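Local coordinates for protein BexL (Amycolatopsis orientalis, PDB 4XRW) that probably catalyses cyclisation and aromatisation of a polyketide chain in the type II polyketide synthase pathway to BE-7585A, as a di-domain aromatase/cyclase, at residues 215-220 with 237-242; 54-59 with 245-250; 187-192 with 264-269; 258-263 with 278-283. All coordinates share one frame; numbering follows the deposited sequence.

Contact 1 (215-220 with 237-242)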
loop_
_atom_site.group_PDB
_atom_site.type_symbol
_atom_site.label_atom_id
_atom_site.label_comp_id
_atom_site.label_asym_id
_atom_site.label_seq_id
_atom_site.Cartn_x
_atom_site.Cartn_y
_atom_site.Cartn_z
ATOM N N PRO A 215 -3.963 1.418 17.968
ATOM C CA PRO A 215 -5.160 2.161 17.536
ATOM C C PRO A 215 -5.069 2.617 16.097
ATOM O O PRO A 215 -4.098 3.265 15.740
ATOM C CB PRO A 215 -5.194 3.382 18.479
ATOM C CG PRO A 215 -4.247 3.062 19.585
ATOM C CD PRO A 215 -3.208 2.158 18.994
ATOM N N GLY A 216 -6.041 2.259 15.263
ATOM C CA GLY A 216 -6.015 2.745 13.887
ATOM C C GLY A 216 -5.138 1.954 12.914
ATOM O O GLY A 216 -4.955 2.349 11.767
ATOM N N LEU A 217 -4.580 0.849 13.375
ATOM C CA LEU A 217 -3.854 -0.060 12.504
ATOM C C LEU A 217 -4.518 -1.416 12.638
ATOM O O LEU A 217 -4.510 -2.000 13.714
ATOM C CB LEU A 217 -2.376 -0.108 12.889
ATOM C CG LEU A 217 -1.438 -0.875 11.967
ATOM C CD1 LEU A 217 -1.572 -0.499 10.531
ATOM C CD2 LEU A 217 0.025 -0.613 12.428
ATOM N N GLN A 218 -5.102 -1.914 11.554
ATOM C CA GLN A 218 -5.917 -3.125 11.599
ATOM C C GLN A 218 -5.375 -4.206 10.652
ATOM O O GLN A 218 -4.913 -3.862 9.537
ATOM C CB GLN A 218 -7.345 -2.798 11.196
ATOM C CG GLN A 218 -8.083 -1.829 12.071
ATOM C CD GLN A 218 -9.468 -1.531 11.550
ATOM O OE1 GLN A 218 -9.712 -1.570 10.351
ATOM N NE2 GLN A 218 -10.390 -1.260 12.456
ATOM N N VAL A 219 -5.451 -5.477 11.083
ATOM C CA VAL A 219 -5.251 -6.605 10.213
ATOM C C VAL A 219 -6.627 -7.246 10.095
ATOM O O VAL A 219 -7.174 -7.763 11.062
ATOM C CB VAL A 219 -4.195 -7.585 10.739
ATOM C CG1 VAL A 219 -4.064 -8.752 9.786
ATOM C CG2 VAL A 219 -2.871 -6.856 10.904
ATOM N N LEU A 220 -7.208 -7.114 8.920
ATOM C CA LEU A 220 -8.595 -7.555 8.698
ATOM C C LEU A 220 -8.560 -8.817 7.888
ATOM O O LEU A 220 -8.145 -8.816 6.743
ATOM C CB LEU A 220 -9.391 -6.456 8.008
ATOM C CG LEU A 220 -10.808 -6.808 7.583
ATOM C CD1 LEU A 220 -11.618 -7.273 8.795
ATOM C CD2 LEU A 220 -11.407 -5.550 6.932
ATOM N N VAL A 237 -4.410 -5.052 5.359
ATOM C CA VAL A 237 -3.962 -4.206 6.453
ATOM C C VAL A 237 -4.527 -2.810 6.188
ATOM O O VAL A 237 -4.444 -2.318 5.053
ATOM C CB VAL A 237 -2.425 -4.187 6.556
ATOM C CG1 VAL A 237 -1.976 -3.125 7.538
ATOM C CG2 VAL A 237 -1.919 -5.571 6.944
ATOM N N ARG A 238 -5.185 -2.231 7.181
ATOM C CA ARG A 238 -5.835 -0.936 7.046
ATOM C C ARG A 238 -5.264 0.076 8.039
ATOM O O ARG A 238 -4.921 -0.252 9.174
ATOM C CB ARG A 238 -7.367 -1.071 7.262
ATOM C CG ARG A 238 -7.947 -2.274 6.587
ATOM C CD ARG A 238 -9.466 -2.128 6.310
ATOM N NE ARG A 238 -10.185 -1.879 7.556
ATOM C CZ ARG A 238 -11.493 -1.640 7.642
ATOM N NH1 ARG A 238 -12.226 -1.592 6.555
ATOM N NH2 ARG A 238 -12.054 -1.441 8.819
ATOM N N VAL A 239 -5.181 1.301 7.573
ATOM C CA VAL A 239 -4.823 2.429 8.376
ATOM C C VAL A 239 -6.023 3.398 8.441
ATOM O O VAL A 239 -6.483 3.917 7.409
ATOM C CB VAL A 239 -3.601 3.160 7.799
ATOM C CG1 VAL A 239 -3.153 4.199 8.766
ATOM C CG2 VAL A 239 -2.433 2.171 7.487
ATOM N N CYS A 240 -6.467 3.662 9.660
ATOM C CA CYS A 240 -7.717 4.381 9.919
ATOM C C CYS A 240 -7.457 5.776 10.530
ATOM O O CYS A 240 -6.738 5.918 11.520
ATOM C CB CYS A 240 -8.578 3.518 10.846
ATOM S SG CYS A 240 -8.766 1.826 10.208
ATOM N N PHE A 241 -8.076 6.781 9.939
ATOM C CA PHE A 241 -7.938 8.189 10.333
ATOM C C PHE A 241 -9.357 8.733 10.636
ATOM O O PHE A 241 -10.079 9.069 9.719
ATOM C CB PHE A 241 -7.306 8.989 9.220
ATOM C CG PHE A 241 -5.908 8.532 8.846
ATOM C CD1 PHE A 241 -4.801 9.043 9.505
ATOM C CD2 PHE A 241 -5.715 7.597 7.862
ATOM C CE1 PHE A 241 -3.508 8.633 9.176
ATOM C CE2 PHE A 241 -4.408 7.172 7.523
ATOM C CZ PHE A 241 -3.319 7.694 8.189
ATOM N N PRO A 242 -9.744 8.762 11.915
ATOM C CA PRO A 242 -11.078 9.220 12.328
ATOM C C PRO A 242 -11.302 10.659 11.916
ATOM O O PRO A 242 -10.388 11.424 12.189
ATOM C CB PRO A 242 -11.041 9.126 13.839
ATOM C CG PRO A 242 -9.967 8.184 14.155
ATOM C CD PRO A 242 -8.971 8.242 13.049
#
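Gln218 and Arg238 face each other across the antiparallel hairpin of strands 217-225 and 231-241, within the helix-grip fold of the second domain. Their side chains form a planar, side-on clasp: OE1 of Gln218 takes NE of Arg238 at 2.9 Å and NH2 of Arg238 at 2.8 Å. NE arrives almost straight in line with the amide C=O (175°), whereas NH2 sits on a lone pair at 134°, and the amide and guanidinium planes differ by only 3°. Arg238 reaches this position by bending at chi3, while Gln218 runs extended beyond CG. Over one guanidinium face lies CD2 of Leu220, 3.9 Å from NE of Arg238.

Beneath the clasp the backbones of the same two residues exchange a pair of N-H...O bonds, which fixes their register. On the other face of the sheet Leu217 lies between Val237 and Val239, its CD1 4.0 Å from CG1 of Val237. Farther out, Glu212 and the carbonyl of Asp193 hold NE2 of Gln218, and the carbonyl of Val192 takes NH2 of Arg238, so the buried pair is tied to the end of helix 185-193. Gly216, with its positive phi, ends the ladder: its O accepts N of Cys240 at 2.9 Å, and SG of Cys240 rests 3.5 Å from OE1 of Gln218.

Contact 2 (54-59 with 245-250); sequences TVFVDH and RIVYKQ
Phe56 packs against Val247 where strand 54-59, the edge strand of one helix-grip sheet, meets strand 245-250 of the other domain's sheet. The strand axes, roughly antiparallel, approach to 6.3 Å, and side chains and a water bridge the interval instead of a backbone ladder. The tight part is the valine on the ring: CG2 of Val247 stands 3.9 Å from the Phe56 centroid, 13° off the normal, a CH-pi contact over the face. CG1 of the same valine reaches CD1 of Phe56 at 3.7 Å. With CG anti to the backbone N (chi1 -176°), the ring extends toward strand 245-250. Val55 and Phe56 form a classic beta bulge opposite Trp72, and Val55 adds its CG1 near the backbone N of Lys249.

Toward Arg245 the packing is looser. CE2 of Phe56 lies 3.9 Å from NH2 of Arg245, with ring and guanidinium planes 51° apart, and the ring's CZ stands over the guanidinium face. Asp58 OD2 remains 4.1 Å from that NH2, beyond a salt bridge, although its charge may still favour the arginine.

At the opposite end the polar atoms are firmly matched. Lys249 NZ binds the carbonyls of Pro52 and Pro48 as well as Thr54 O (2.8 Å), and a water donates to Val55 O at 2.6 Å and to Tyr248 O at 2.9 Å.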
loop_
_atom_site.group_PDB
_atom_site.type_symbol
_atom_site.label_atom_id
_atom_site.label_comp_id
_atom_site.label_asym_id
_atom_site.label_seq_id
_atom_site.Cartn_x
_atom_site.Cartn_y
_atom_site.Cartn_z
ATOM N N THR A 54 4.577 -1.485 1.878
ATOM C CA THR A 54 4.065 -0.180 2.297
ATOM C C THR A 54 2.546 -0.136 2.146
ATOM O O THR A 54 1.999 -0.417 1.083
ATOM C CB THR A 54 4.702 0.975 1.500
ATOM O OG1 THR A 54 6.137 0.931 1.642
ATOM C CG2 THR A 54 4.219 2.280 2.023
ATOM N N VAL A 55 1.871 0.246 3.221
ATOM C CA VAL A 55 0.410 0.423 3.167
ATOM C C VAL A 55 0.019 1.878 2.908
ATOM O O VAL A 55 -0.919 2.158 2.135
ATOM C CB VAL A 55 -0.250 -0.092 4.459
ATOM C CG1 VAL A 55 -1.749 0.076 4.387
ATOM C CG2 VAL A 55 0.129 -1.581 4.668
ATOM N N PHE A 56 0.703 2.825 3.534
ATOM C CA PHE A 56 0.375 4.241 3.329
ATOM C C PHE A 56 1.516 5.096 3.872
ATOM O O PHE A 56 2.221 4.668 4.769
ATOM C CB PHE A 56 -0.931 4.598 4.036
ATOM C CG PHE A 56 -1.412 5.988 3.807
ATOM C CD1 PHE A 56 -1.758 6.409 2.541
ATOM C CD2 PHE A 56 -1.577 6.869 4.868
ATOM C CE1 PHE A 56 -2.222 7.697 2.331
ATOM C CE2 PHE A 56 -2.044 8.151 4.639
ATOM C CZ PHE A 56 -2.353 8.542 3.360
ATOM N N VAL A 57 1.666 6.300 3.319
ATOM C CA VAL A 57 2.654 7.243 3.778
ATOM C C VAL A 57 1.983 8.586 3.896
ATOM O O VAL A 57 1.271 8.995 2.979
ATOM C CB VAL A 57 3.868 7.386 2.806
ATOM C CG1 VAL A 57 4.973 8.231 3.475
ATOM C CG2 VAL A 57 4.412 6.041 2.391
ATOM N N ASP A 58 2.148 9.282 5.003
ATOM C CA ASP A 58 1.738 10.704 4.912
ATOM C C ASP A 58 2.745 11.594 5.579
ATOM O O ASP A 58 3.771 11.123 6.081
ATOM C CB ASP A 58 0.319 10.929 5.447
ATOM C CG ASP A 58 0.216 10.849 6.939
ATOM O OD1 ASP A 58 1.150 10.333 7.571
ATOM O OD2 ASP A 58 -0.825 11.310 7.475
ATOM N N HIS A 59 2.500 12.897 5.513
ATOM C CA HIS A 59 3.494 13.845 5.978
ATOM C C HIS A 59 3.252 14.264 7.414
ATOM O O HIS A 59 2.109 14.453 7.846
ATOM C CB HIS A 59 3.513 15.066 5.087
ATOM C CG HIS A 59 4.315 14.889 3.847
ATOM N ND1 HIS A 59 3.851 14.190 2.757
ATOM C CD2 HIS A 59 5.552 15.327 3.520
ATOM C CE1 HIS A 59 4.772 14.198 1.810
ATOM N NE2 HIS A 59 5.813 14.885 2.249
ATOM N N ARG A 245 -10.934 8.932 6.617
ATOM C CA ARG A 245 -10.201 8.127 5.681
ATOM C C ARG A 245 -9.793 6.799 6.260
ATOM O O ARG A 245 -9.405 6.714 7.403
ATOM C CB ARG A 245 -8.954 8.883 5.221
ATOM C CG ARG A 245 -8.168 8.208 4.132
ATOM C CD ARG A 245 -7.007 9.134 3.694
ATOM N NE ARG A 245 -6.110 9.454 4.804
ATOM C CZ ARG A 245 -5.382 10.568 4.919
ATOM N NH1 ARG A 245 -5.421 11.515 3.984
ATOM N NH2 ARG A 245 -4.608 10.735 5.989
ATOM N N ILE A 246 -9.887 5.779 5.424
ATOM C CA ILE A 246 -9.349 4.455 5.740
ATOM C C ILE A 246 -8.609 3.979 4.500
ATOM O O ILE A 246 -9.188 3.860 3.408
ATOM C CB ILE A 246 -10.439 3.435 6.123
ATOM C CG1 ILE A 246 -11.181 3.878 7.364
ATOM C CG2 ILE A 246 -9.821 2.043 6.330
ATOM C CD1 ILE A 246 -12.391 3.096 7.627
ATOM N N VAL A 247 -7.303 3.751 4.651
ATOM C CA VAL A 247 -6.453 3.320 3.560
ATOM C C VAL A 247 -6.041 1.868 3.776
ATOM O O VAL A 247 -5.786 1.481 4.926
ATOM C CB VAL A 247 -5.154 4.182 3.459
ATOM C CG1 VAL A 247 -4.306 3.692 2.277
ATOM C CG2 VAL A 247 -5.483 5.664 3.311
ATOM N N TYR A 248 -6.010 1.056 2.738
ATOM C CA TYR A 248 -5.673 -0.347 2.947
ATOM C C TYR A 248 -4.927 -0.959 1.793
ATOM O O TYR A 248 -4.862 -0.395 0.680
ATOM C CB TYR A 248 -6.938 -1.175 3.255
ATOM C CG TYR A 248 -7.959 -1.228 2.132
ATOM C CD1 TYR A 248 -7.975 -2.281 1.239
ATOM C CD2 TYR A 248 -8.907 -0.218 1.985
ATOM C CE1 TYR A 248 -8.927 -2.345 0.214
ATOM C CE2 TYR A 248 -9.860 -0.268 0.964
ATOM C CZ TYR A 248 -9.845 -1.332 0.079
ATOM O OH TYR A 248 -10.767 -1.413 -0.940
ATOM N N LYS A 249 -4.322 -2.101 2.094
ATOM C CA LYS A 249 -3.648 -2.925 1.112
ATOM C C LYS A 249 -3.999 -4.367 1.369
ATOM O O LYS A 249 -3.958 -4.818 2.533
ATOM C CB LYS A 249 -2.112 -2.743 1.163
ATOM C CG LYS A 249 -1.366 -3.791 0.350
ATOM C CD LYS A 249 0.125 -3.501 0.269
ATOM C CE LYS A 249 0.485 -2.536 -0.843
ATOM N NZ LYS A 249 1.984 -2.317 -0.988
ATOM N N GLN A 250 -4.333 -5.080 0.294
ATOM C CA GLN A 250 -4.613 -6.508 0.377
ATOM C C GLN A 250 -3.307 -7.278 0.433
ATOM O O GLN A 250 -2.434 -7.125 -0.430
ATOM C CB GLN A 250 -5.461 -6.983 -0.805
ATOM C CG GLN A 250 -5.962 -8.367 -0.648
ATOM C CD GLN A 250 -7.044 -8.763 -1.678
ATOM O OE1 GLN A 250 -7.784 -7.923 -2.151
ATOM N NE2 GLN A 250 -7.142 -10.052 -1.974
HETATM O O HOH W 1 -2.286 0.946 0.250
#

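Contact 3 (187-192 with 264-269); sequences DVYDFV and WDFAEE
Val192 and Trp264 provide the first of two CH-pi contacts between helix 187-192 and strand 264-268, whose nearly antiparallel axes pass 8.9 Å apart. CG1 of Val192 stands 3.6 Å from the centroid of the five-membered ring of Trp264, only 5° off its normal, so the methyl is centred over that ring of the indole. In the second, CA of Tyr189 lies 3.9 Å from the Phe266 centroid and 10° off the normal: here a backbone C-H of the helix lies over the phenyl face.

Two valine methyls meet the rim atoms of that ring. CG1 of Val188 meets CD1 of Phe266 at 3.5 Å, and CG2 of Val192 approaches CZ of Phe266 at 3.8 Å. Since the two methyls of Val192 diverge, with CG1 anti to the backbone N, one serves the tryptophan and the other the phenylalanine.

The aromatic pair of Tyr189 and Phe266 is oblique, with centroids 5.9 Å apart and planes at 85°; CD1 of Tyr189 touches CE2 of Phe266. Ile246 adds to the same apolar layer, and Thr317 and Leu318 bring helix 299-326 against Trp264. A short helix laid on a curved antiparallel sheet in this way belongs to the helix-grip fold.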
loop_
_atom_site.group_PDB
_atom_site.type_symbol
_atom_site.label_atom_id
_atom_site.label_comp_id
_atom_site.label_asym_id
_atom_site.label_seq_id
_atom_site.Cartn_x
_atom_site.Cartn_y
_atom_site.Cartn_z
ATOM N N ASP A 187 -20.644 8.689 11.421
ATOM C CA ASP A 187 -21.454 7.468 11.416
ATOM C C ASP A 187 -21.174 6.574 10.211
ATOM O O ASP A 187 -21.314 5.356 10.302
ATOM C CB ASP A 187 -22.939 7.832 11.481
ATOM C CG ASP A 187 -23.290 8.603 12.759
ATOM O OD1 ASP A 187 -22.550 8.465 13.762
ATOM O OD2 ASP A 187 -24.309 9.335 12.762
ATOM N N VAL A 188 -20.771 7.158 9.089
ATOM C CA VAL A 188 -20.443 6.383 7.927
ATOM C C VAL A 188 -19.059 5.731 8.127
ATOM O O VAL A 188 -18.867 4.531 7.925
ATOM C CB VAL A 188 -20.433 7.250 6.664
ATOM C CG1 VAL A 188 -20.140 6.394 5.473
ATOM C CG2 VAL A 188 -21.792 8.004 6.496
ATOM N N TYR A 189 -18.104 6.556 8.523
ATOM C CA TYR A 189 -16.771 6.073 8.907
ATOM C C TYR A 189 -16.838 4.898 9.872
ATOM O O TYR A 189 -16.185 3.877 9.662
ATOM C CB TYR A 189 -15.970 7.210 9.550
ATOM C CG TYR A 189 -14.635 6.781 10.145
ATOM C CD1 TYR A 189 -13.471 6.778 9.361
ATOM C CD2 TYR A 189 -14.546 6.360 11.452
ATOM C CE1 TYR A 189 -12.234 6.372 9.914
ATOM C CE2 TYR A 189 -13.338 5.959 12.006
ATOM C CZ TYR A 189 -12.190 5.979 11.231
ATOM O OH TYR A 189 -11.004 5.585 11.796
ATOM N N ASP A 190 -17.585 5.056 10.980
ATOM C CA ASP A 190 -17.676 4.013 11.991
ATOM C C ASP A 190 -18.179 2.710 11.410
ATOM O O ASP A 190 -17.733 1.642 11.809
ATOM C CB ASP A 190 -18.597 4.409 13.155
ATOM C CG ASP A 190 -17.981 5.469 14.098
ATOM O OD1 ASP A 190 -16.752 5.727 14.071
ATOM O OD2 ASP A 190 -18.755 6.044 14.891
ATOM N N PHE A 191 -19.136 2.767 10.494
ATOM C CA PHE A 191 -19.636 1.539 9.879
ATOM C C PHE A 191 -18.515 0.771 9.142
ATOM O O PHE A 191 -18.448 -0.453 9.216
ATOM C CB PHE A 191 -20.782 1.859 8.895
ATOM C CG PHE A 191 -21.389 0.655 8.253
ATOM C CD1 PHE A 191 -20.862 0.104 7.081
ATOM C CD2 PHE A 191 -22.510 0.051 8.813
ATOM C CE1 PHE A 191 -21.417 -1.000 6.503
ATOM C CE2 PHE A 191 -23.076 -1.058 8.234
ATOM C CZ PHE A 191 -22.549 -1.586 7.067
ATOM N N VAL A 192 -17.671 1.493 8.423
ATOM C CA VAL A 192 -16.569 0.844 7.663
ATOM C C VAL A 192 -15.361 0.485 8.579
ATOM O O VAL A 192 -14.699 -0.535 8.374
ATOM C CB VAL A 192 -16.108 1.738 6.505
ATOM C CG1 VAL A 192 -15.096 1.056 5.713
ATOM C CG2 VAL A 192 -17.330 2.087 5.591
ATOM N N TRP A 264 -11.012 4.344 1.458
ATOM C CA TRP A 264 -12.348 4.869 1.769
ATOM C C TRP A 264 -12.172 6.323 2.188
ATOM O O TRP A 264 -11.315 6.615 3.030
ATOM C CB TRP A 264 -13.024 4.099 2.905
ATOM C CG TRP A 264 -13.201 2.622 2.701
ATOM C CD1 TRP A 264 -12.306 1.633 3.031
ATOM C CD2 TRP A 264 -14.334 1.961 2.152
ATOM N NE1 TRP A 264 -12.809 0.407 2.696
ATOM C CE2 TRP A 264 -14.057 0.584 2.155
ATOM C CE3 TRP A 264 -15.549 2.403 1.633
ATOM C CZ2 TRP A 264 -14.963 -0.362 1.672
ATOM C CZ3 TRP A 264 -16.457 1.457 1.163
ATOM C CH2 TRP A 264 -16.157 0.106 1.176
ATOM N N ASP A 265 -12.994 7.230 1.655
ATOM C CA ASP A 265 -12.977 8.627 2.059
ATOM C C ASP A 265 -14.387 9.058 2.439
ATOM O O ASP A 265 -15.344 8.623 1.820
ATOM C CB ASP A 265 -12.426 9.536 0.959
ATOM C CG ASP A 265 -10.937 9.351 0.762
ATOM O OD1 ASP A 265 -10.146 9.820 1.616
ATOM O OD2 ASP A 265 -10.569 8.709 -0.240
ATOM N N PHE A 266 -14.481 9.844 3.495
ATOM C CA PHE A 266 -15.763 10.328 4.016
ATOM C C PHE A 266 -15.609 11.812 4.158
ATOM O O PHE A 266 -14.923 12.294 5.049
ATOM C CB PHE A 266 -16.124 9.659 5.335
ATOM C CG PHE A 266 -15.921 8.175 5.305
ATOM C CD1 PHE A 266 -16.869 7.349 4.768
ATOM C CD2 PHE A 266 -14.735 7.609 5.777
ATOM C CE1 PHE A 266 -16.670 5.976 4.721
ATOM C CE2 PHE A 266 -14.531 6.231 5.724
ATOM C CZ PHE A 266 -15.502 5.424 5.196
ATOM N N ALA A 267 -16.197 12.523 3.210
ATOM C CA ALA A 267 -16.053 13.974 3.121
ATOM C C ALA A 267 -17.359 14.660 3.543
ATOM O O ALA A 267 -18.399 14.378 2.971
ATOM C CB ALA A 267 -15.688 14.349 1.716
ATOM N N GLU A 268 -17.302 15.531 4.549
ATOM C CA GLU A 268 -18.487 16.280 4.976
ATOM C C GLU A 268 -18.763 17.427 4.022
ATOM O O GLU A 268 -17.874 18.201 3.693
ATOM C CB GLU A 268 -18.330 16.803 6.405
ATOM C CG GLU A 268 -18.377 15.684 7.447
ATOM C CD GLU A 268 -18.418 16.184 8.885
ATOM O OE1 GLU A 268 -17.690 17.162 9.191
ATOM O OE2 GLU A 268 -19.180 15.590 9.701
ATOM N N GLU A 269 -20.003 17.501 3.557
ATOM C CA GLU A 269 -20.442 18.577 2.683
ATOM C C GLU A 269 -20.957 19.737 3.531
ATOM O O GLU A 269 -21.328 19.540 4.698
ATOM C CB GLU A 269 -21.527 18.075 1.731
ATOM C CG GLU A 269 -21.022 17.106 0.688
ATOM C CD GLU A 269 -20.005 17.751 -0.245
ATOM O OE1 GLU A 269 -20.040 18.994 -0.396
ATOM O OE2 GLU A 269 -19.165 17.021 -0.819
#

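Contact 4 (258-263 with 278-283)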
loop_
_atom_site.group_PDB
_atom_site.type_symbol
_atom_site.label_atom_id
_atom_site.label_comp_id
_atom_site.label_asym_id
_atom_site.label_seq_id
_atom_site.Cartn_x
_atom_site.Cartn_y
_atom_site.Cartn_z
ATOM N N THR A 258 -1.522 -8.673 -8.904
ATOM C CA THR A 258 -0.224 -8.542 -8.277
ATOM C C THR A 258 -0.258 -7.473 -7.183
ATOM O O THR A 258 0.585 -7.482 -6.291
ATOM C CB THR A 258 0.855 -8.176 -9.291
ATOM O OG1 THR A 258 0.469 -6.980 -9.952
ATOM C CG2 THR A 258 0.994 -9.258 -10.298
ATOM N N LEU A 259 -1.225 -6.562 -7.257
ATOM C CA LEU A 259 -1.406 -5.539 -6.238
ATOM C C LEU A 259 -2.864 -5.168 -6.157
ATOM O O LEU A 259 -3.559 -5.098 -7.163
ATOM C CB LEU A 259 -0.570 -4.285 -6.562
ATOM C CG LEU A 259 -0.834 -3.083 -5.636
ATOM C CD1 LEU A 259 0.415 -2.649 -4.929
ATOM C CD2 LEU A 259 -1.490 -1.934 -6.373
ATOM N N HIS A 260 -3.330 -4.897 -4.947
ATOM C CA HIS A 260 -4.638 -4.321 -4.752
ATOM C C HIS A 260 -4.594 -3.444 -3.510
ATOM O O HIS A 260 -4.431 -3.942 -2.398
ATOM C CB HIS A 260 -5.712 -5.402 -4.591
ATOM C CG HIS A 260 -7.047 -4.841 -4.228
ATOM N ND1 HIS A 260 -7.943 -5.499 -3.410
ATOM C CD2 HIS A 260 -7.622 -3.662 -4.546
ATOM C CE1 HIS A 260 -9.010 -4.746 -3.236
ATOM N NE2 HIS A 260 -8.844 -3.632 -3.920
ATOM N N THR A 261 -4.734 -2.152 -3.715
ATOM C CA THR A 261 -4.811 -1.190 -2.652
ATOM C C THR A 261 -6.144 -0.463 -2.805
ATOM O O THR A 261 -6.778 -0.495 -3.877
ATOM C CB THR A 261 -3.661 -0.173 -2.700
ATOM O OG1 THR A 261 -3.729 0.550 -3.918
ATOM C CG2 THR A 261 -2.314 -0.851 -2.606
ATOM N N GLY A 262 -6.577 0.168 -1.739
ATOM C CA GLY A 262 -7.816 0.924 -1.764
ATOM C C GLY A 262 -7.860 1.991 -0.705
ATOM O O GLY A 262 -6.999 2.080 0.180
ATOM N N ARG A 263 -8.884 2.830 -0.796
ATOM C CA ARG A 263 -9.044 3.946 0.085
ATOM C C ARG A 263 -10.553 4.248 0.222
ATOM O O ARG A 263 -11.257 4.346 -0.792
ATOM C CB ARG A 263 -8.281 5.144 -0.461
ATOM C CG ARG A 263 -8.521 6.454 0.222
ATOM C CD ARG A 263 -7.645 7.503 -0.447
ATOM N NE ARG A 263 -7.594 8.764 0.278
ATOM C CZ ARG A 263 -6.478 9.449 0.537
ATOM N NH1 ARG A 263 -5.282 8.992 0.147
ATOM N NH2 ARG A 263 -6.560 10.601 1.203
ATOM N N SER A 278 -15.261 4.820 -2.271
ATOM C CA SER A 278 -14.401 3.646 -2.220
ATOM C C SER A 278 -13.565 3.627 -3.484
ATOM O O SER A 278 -14.111 3.449 -4.581
ATOM C CB SER A 278 -15.228 2.381 -2.126
ATOM O OG SER A 278 -14.447 1.214 -2.149
ATOM N N GLU A 279 -12.252 3.809 -3.325
ATOM C CA GLU A 279 -11.308 3.786 -4.438
ATOM C C GLU A 279 -10.548 2.478 -4.455
ATOM O O GLU A 279 -10.268 1.918 -3.401
ATOM C CB GLU A 279 -10.338 4.961 -4.322
ATOM C CG GLU A 279 -9.333 5.056 -5.478
ATOM C CD GLU A 279 -8.053 4.212 -5.300
ATOM O OE1 GLU A 279 -7.860 3.500 -4.269
ATOM O OE2 GLU A 279 -7.221 4.262 -6.230
ATOM N N HIS A 280 -10.228 1.999 -5.632
ATOM C CA HIS A 280 -9.400 0.839 -5.784
ATOM C C HIS A 280 -8.313 1.074 -6.806
ATOM O O HIS A 280 -8.568 1.622 -7.813
ATOM C CB HIS A 280 -10.175 -0.367 -6.240
ATOM C CG HIS A 280 -11.294 -0.762 -5.335
ATOM N ND1 HIS A 280 -11.191 -1.785 -4.431
ATOM C CD2 HIS A 280 -12.560 -0.326 -5.261
ATOM C CE1 HIS A 280 -12.331 -1.914 -3.797
ATOM N NE2 HIS A 280 -13.177 -1.045 -4.285
ATOM N N THR A 281 -7.119 0.620 -6.497
ATOM C CA THR A 281 -6.025 0.540 -7.470
ATOM C C THR A 281 -5.586 -0.927 -7.609
ATOM O O THR A 281 -5.304 -1.651 -6.600
ATOM C CB THR A 281 -4.824 1.426 -7.076
ATOM O OG1 THR A 281 -5.173 2.819 -7.191
ATOM C CG2 THR A 281 -3.629 1.145 -7.986
ATOM N N VAL A 282 -5.534 -1.389 -8.860
ATOM C CA VAL A 282 -5.175 -2.756 -9.140
ATOM C C VAL A 282 -4.038 -2.827 -10.154
ATOM O O VAL A 282 -4.022 -2.048 -11.094
ATOM C CB VAL A 282 -6.367 -3.566 -9.699
ATOM C CG1 VAL A 282 -5.956 -4.999 -10.005
ATOM C CG2 VAL A 282 -7.519 -3.587 -8.699
ATOM N N VAL A 283 -3.117 -3.755 -9.931
ATOM C CA VAL A 283 -2.174 -4.198 -10.960
ATOM C C VAL A 283 -2.472 -5.646 -11.288
ATOM O O VAL A 283 -2.510 -6.511 -10.406
ATOM C CB VAL A 283 -0.702 -4.060 -10.514
ATOM C CG1 VAL A 283 0.245 -4.527 -11.631
ATOM C CG2 VAL A 283 -0.388 -2.637 -10.117
HETATM O O HOH W 2 -5.390 2.946 -3.820
#
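The hairpin of strands 257-268 and 274-284, part of the curved antiparallel sheet of a helix-grip domain, pairs Leu259 with Val283 through Arg263 with Glu279. The axes are 4.6 Å apart. Regular hydrogen-bonded pairs occur at Thr261 with Thr281 and at Arg263 with Glu279, where N of Glu279 meets O of Arg263 at 2.8 Å and 177°. At the end of the ladder, where the chain turns a corner, a classic beta bulge sets Thr258 and Leu259 both opposite Val283, whose O takes N of Thr258 at 2.8 Å but N of Leu259 only weakly, at 3.4 Å.

On the face of His260 and His280, NE2 of His260 and ND1 of His280 share a hydrogen bond of 3.0 Å (162°). The rings meet rim to rim with planes 17° apart. Both outer nitrogens are also engaged, ND1 of His260 by Gln250 and NE2 of His280 by Ser314, which should restrict ring rotation.

On the face of Thr261 and Thr281, the side chains lie side by side. OG1 of Thr281 donates to the syn lone pair of Glu279 OE2 at 2.7 Å, and a water links Thr261 OG1 (2.9 Å) with Glu279 OE1 (2.6 Å).

Strands 245-250 and 172-181 flank the hairpin; Leu310 of helix 299-326 touches His260, His280 and Val282 on their side of the sheet, while Leu165 and Val166 of helix 138-166 reach Val283.

Overall arrangement
Contacts 1, 3 and 4 lie entirely in the second helix-grip domain, whereas contact 2 joins its sheet to the edge strand of the first. In that second sheet, strands 217-225, 231-241, 245-250, 257-268 and 274-284 are successive neighbours, so contacts 1, 2 and 4 step across it, with contact 1 about 9 Å and contact 4 about 11 Å from contact 2, centre to centre. Contact 3 uses the far part of strand 257-268, its centre about 19 Å from that of contact 4. Along the chain, contact 1 is nested inside the loops closed by contacts 2 and 3; contact 3 crosses both 2 and 4, and contact 4 opens after 1 and 2 close. One continuous sheet thus supports helix packing, hairpin pairing and the interdomain junction.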